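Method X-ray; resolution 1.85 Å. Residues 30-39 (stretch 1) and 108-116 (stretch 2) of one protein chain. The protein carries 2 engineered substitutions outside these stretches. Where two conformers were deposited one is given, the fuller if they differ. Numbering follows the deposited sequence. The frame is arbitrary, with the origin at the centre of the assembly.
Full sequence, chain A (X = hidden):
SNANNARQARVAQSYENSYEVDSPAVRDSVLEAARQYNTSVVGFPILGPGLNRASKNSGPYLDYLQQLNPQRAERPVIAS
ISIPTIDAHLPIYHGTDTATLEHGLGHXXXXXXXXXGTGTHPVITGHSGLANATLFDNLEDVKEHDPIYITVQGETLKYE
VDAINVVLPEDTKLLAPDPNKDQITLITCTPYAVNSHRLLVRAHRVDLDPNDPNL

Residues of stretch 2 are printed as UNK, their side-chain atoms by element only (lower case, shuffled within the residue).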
# COMPACT_ATOMS: atom_id res chain seq x y z
N VAL A 30 3.56 -9.06 -20.45
CA VAL A 30 3.96 -9.21 -19.06
C VAL A 30 4.34 -7.85 -18.44
O VAL A 30 3.94 -7.51 -17.31
CB VAL A 30 5.10 -10.23 -18.95
CG1 VAL A 30 5.69 -10.28 -17.55
CG2 VAL A 30 4.63 -11.62 -19.35
N LEU A 31 5.11 -7.06 -19.19
CA LEU A 31 5.43 -5.70 -18.75
C LEU A 31 4.18 -4.83 -18.56
O LEU A 31 4.06 -4.12 -17.52
CB LEU A 31 6.41 -5.04 -19.70
CG LEU A 31 7.82 -5.64 -19.71
CD1 LEU A 31 8.62 -5.07 -20.90
CD2 LEU A 31 8.55 -5.40 -18.38
N GLU A 32 3.26 -4.85 -19.53
CA GLU A 32 2.03 -4.12 -19.41
C GLU A 32 1.23 -4.59 -18.20
O GLU A 32 0.70 -3.78 -17.45
CB GLU A 32 1.19 -4.25 -20.70
CG GLU A 32 1.54 -3.18 -21.73
CD GLU A 32 1.13 -1.78 -21.25
OE1 GLU A 32 -0.10 -1.50 -21.17
OE2 GLU A 32 2.04 -0.97 -20.91
N ALA A 33 1.13 -5.91 -18.03
CA ALA A 33 0.42 -6.44 -16.86
C ALA A 33 1.05 -5.95 -15.56
O ALA A 33 0.33 -5.67 -14.58
CB ALA A 33 0.39 -7.96 -16.88
N ALA A 34 2.37 -5.88 -15.51
CA ALA A 34 3.04 -5.40 -14.28
C ALA A 34 2.85 -3.91 -14.03
O ALA A 34 2.75 -3.47 -12.87
CB ALA A 34 4.50 -5.71 -14.33
N ARG A 35 2.83 -3.13 -15.09
CA ARG A 35 2.47 -1.71 -14.97
C ARG A 35 1.03 -1.52 -14.45
O ARG A 35 0.78 -0.67 -13.60
CB ARG A 35 2.60 -0.97 -16.29
CG ARG A 35 4.01 -0.78 -16.76
CD ARG A 35 4.03 -0.10 -18.12
NE ARG A 35 5.35 -0.35 -18.69
CZ ARG A 35 5.62 -1.05 -19.79
NH1 ARG A 35 4.67 -1.59 -20.55
NH2 ARG A 35 6.90 -1.20 -20.14
N GLN A 36 0.10 -2.33 -14.94
CA GLN A 36 -1.28 -2.33 -14.42
C GLN A 36 -1.32 -2.71 -12.91
O GLN A 36 -1.99 -2.03 -12.09
CB GLN A 36 -2.15 -3.29 -15.22
CG GLN A 36 -3.57 -3.40 -14.68
CD GLN A 36 -4.51 -4.23 -15.50
OE1 GLN A 36 -5.51 -3.74 -16.06
NE2 GLN A 36 -4.24 -5.50 -15.56
N TYR A 37 -0.59 -3.76 -12.54
CA TYR A 37 -0.46 -4.16 -11.15
C TYR A 37 0.03 -2.96 -10.31
O TYR A 37 -0.57 -2.63 -9.27
CB TYR A 37 0.47 -5.39 -10.97
CG TYR A 37 0.79 -5.65 -9.52
CD1 TYR A 37 -0.02 -6.44 -8.75
CD2 TYR A 37 1.86 -5.00 -8.91
CE1 TYR A 37 0.23 -6.62 -7.40
CE2 TYR A 37 2.13 -5.17 -7.56
CZ TYR A 37 1.33 -5.97 -6.80
OH TYR A 37 1.62 -6.13 -5.46
N ASN A 38 1.07 -2.30 -10.80
CA ASN A 38 1.62 -1.15 -10.09
C ASN A 38 0.64 -0.01 -9.80
O ASN A 38 0.79 0.68 -8.77
CB ASN A 38 2.82 -0.59 -10.80
CG ASN A 38 4.06 -1.43 -10.59
OD1 ASN A 38 4.07 -2.37 -9.76
ND2 ASN A 38 5.11 -1.14 -11.36
N THR A 39 -0.38 0.17 -10.64
CA THR A 39 -1.40 1.20 -10.36
C THR A 39 -2.15 0.92 -9.08
O THR A 39 -2.72 1.86 -8.49
CB THR A 39 -2.42 1.37 -11.49
OG1 THR A 39 -3.25 0.20 -11.60
CG2 THR A 39 -1.75 1.68 -12.81
N UNK A 108 10.24 -6.07 -2.05
CA UNK A 108 9.36 -5.81 -0.92
C UNK A 108 7.91 -5.62 -1.38
O UNK A 108 7.56 -4.60 -1.99
c UNK A 108 9.31 -5.59 2.17
c UNK A 108 9.86 -4.62 -0.12
c UNK A 108 9.34 -4.36 1.28
c UNK A 108 10.19 -3.27 1.91
N UNK A 109 7.09 -6.62 -1.10
CA UNK A 109 5.68 -6.57 -1.35
C UNK A 109 5.08 -5.28 -0.73
O UNK A 109 5.39 -4.94 0.42
c UNK A 109 2.94 -7.84 -2.25
c UNK A 109 1.55 -7.70 -2.44
c UNK A 109 1.29 -7.28 -0.08
c UNK A 109 0.75 -7.39 -1.34
c UNK A 109 3.49 -7.72 -0.98
c UNK A 109 2.64 -7.43 0.09
o UNK A 109 -0.61 -7.22 -1.44
c UNK A 109 4.98 -7.82 -0.76
N UNK A 110 4.26 -4.59 -1.50
CA UNK A 110 3.73 -3.29 -1.09
C UNK A 110 4.42 -2.11 -1.73
O UNK A 110 4.03 -0.95 -1.48
N UNK A 111 5.47 -2.39 -2.50
CA UNK A 111 6.12 -1.42 -3.35
C UNK A 111 5.90 -1.88 -4.80
O UNK A 111 5.60 -3.04 -5.04
c UNK A 111 7.61 -1.27 -3.02
o UNK A 111 8.36 -2.47 -3.35
N UNK A 112 6.04 -0.95 -5.74
CA UNK A 112 5.84 -1.25 -7.16
C UNK A 112 6.88 -2.28 -7.63
O UNK A 112 8.01 -2.33 -7.14
c UNK A 112 5.97 0.01 -8.01
N UNK A 113 6.45 -3.11 -8.56
CA UNK A 113 7.36 -3.99 -9.27
C UNK A 113 8.32 -3.18 -10.13
O UNK A 113 7.96 -2.10 -10.61
c UNK A 113 5.63 -5.93 -9.50
c UNK A 113 6.44 -7.02 -8.81
c UNK A 113 6.53 -4.91 -10.17
c UNK A 113 4.71 -6.51 -10.55
N UNK A 114 9.57 -3.68 -10.34
CA UNK A 114 10.59 -2.80 -10.92
C UNK A 114 10.55 -2.82 -12.45
O UNK A 114 11.43 -3.37 -13.09
c UNK A 114 11.88 -3.37 -10.35
c UNK A 114 10.20 -4.86 -9.71
c UNK A 114 11.63 -4.83 -10.25
N UNK A 115 9.49 -2.21 -12.99
CA UNK A 115 9.27 -2.05 -14.43
C UNK A 115 9.25 -0.57 -14.84
O UNK A 115 8.92 -0.27 -15.97
c UNK A 115 8.18 -4.27 -14.75
c UNK A 115 8.00 -2.77 -14.90
c UNK A 115 6.75 -2.31 -14.13
N UNK A 116 9.62 0.34 -13.92
CA UNK A 116 9.68 1.78 -14.21
C UNK A 116 8.30 2.41 -14.23
O UNK A 116 7.27 1.71 -14.12
O HOH W 1 9.11 -0.61 -18.62
O HOH W 2 6.93 1.58 -17.08
O HOH W 3 3.84 -4.98 -4.25
O HOH W 4 -0.93 -6.33 -4.22
O HOH W 5 4.75 0.64 -13.45

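Position 108 carries four carbons, forked at the second, and none of them reaches the helix of stretch 1. This is Leu 108, and it opens a type II beta turn that runs to position 111.

Position 109 has one carbon leading to a six-carbon ring that bears an oxygen. Its CA-to-CB bond points sideways, yet a ring carbon of 109 lies 3.4 Å from OH of Tyr 37. This is Tyr 109. A water joins the two hydroxyls, 2.8 Å from Tyr 37 OH and donating to Tyr 109 OH at 2.9 Å.

Position 110 has no side-chain atoms and a phi of 102°. A CB here would be jammed against the carbonyl O of Tyr 109, so the turn itself calls for Gly 110.

Position 111 shows one carbon and one oxygen; its CA-to-CB bond points away from the helix. It is Ser 111. Its OG donates to Leu 108 O at 2.7 Å, and its N bonds the same carbonyl at 3.1 Å. A second water accepts from Gly 110 N, donates to Ser 111 O and lies 2.8 Å from Tyr 37 OH.

Position 112 has a single carbon. The CA of 112 passes 3.3 Å from OD1 of Asn 38, and its CB sits 3.5 Å from that same oxygen. It is Ala 112.

Position 113 has four carbons forked at the second, and its CA-to-CB bond points toward the helix. A terminal carbon of the fork at 113 lies 3.6 Å from Tyr 37 CD2 and 3.9 Å from Ala 34 CB: Leu 113.

Position 114 closes three carbons onto its own backbone N; its CA-to-CB bond points away, and the ring makes no contact with the helix. It is Pro 114.

Position 115 has one carbon carrying two more. One branch carbon of 115 lies 3.8 Å from Leu 31 CD2 and 4.0 Å from Ala 34 CB, while the other lies 3.4 Å from Asn 38 ND2. This is Val 115.

Position 116 again lacks side-chain atoms, and its positive phi of 77° favours Gly 116.

The rule is a polar clamp beside an apolar seam. Asn 38 reads the backbone of one residue twice: Leu 113 N donates to Asn 38 OD1 at 2.8 Å, and Asn 38 ND2 donates to Leu 113 O at 3.1 Å. With the loop so held, Leu 113 and Val 115 both pack on Ala 34. Waters complete the contact, bridging Arg 35 to Val 115 O and Asn 38 ND2 to Gly 116 O.

Stretch 2 (108-116) LYGSALPVG
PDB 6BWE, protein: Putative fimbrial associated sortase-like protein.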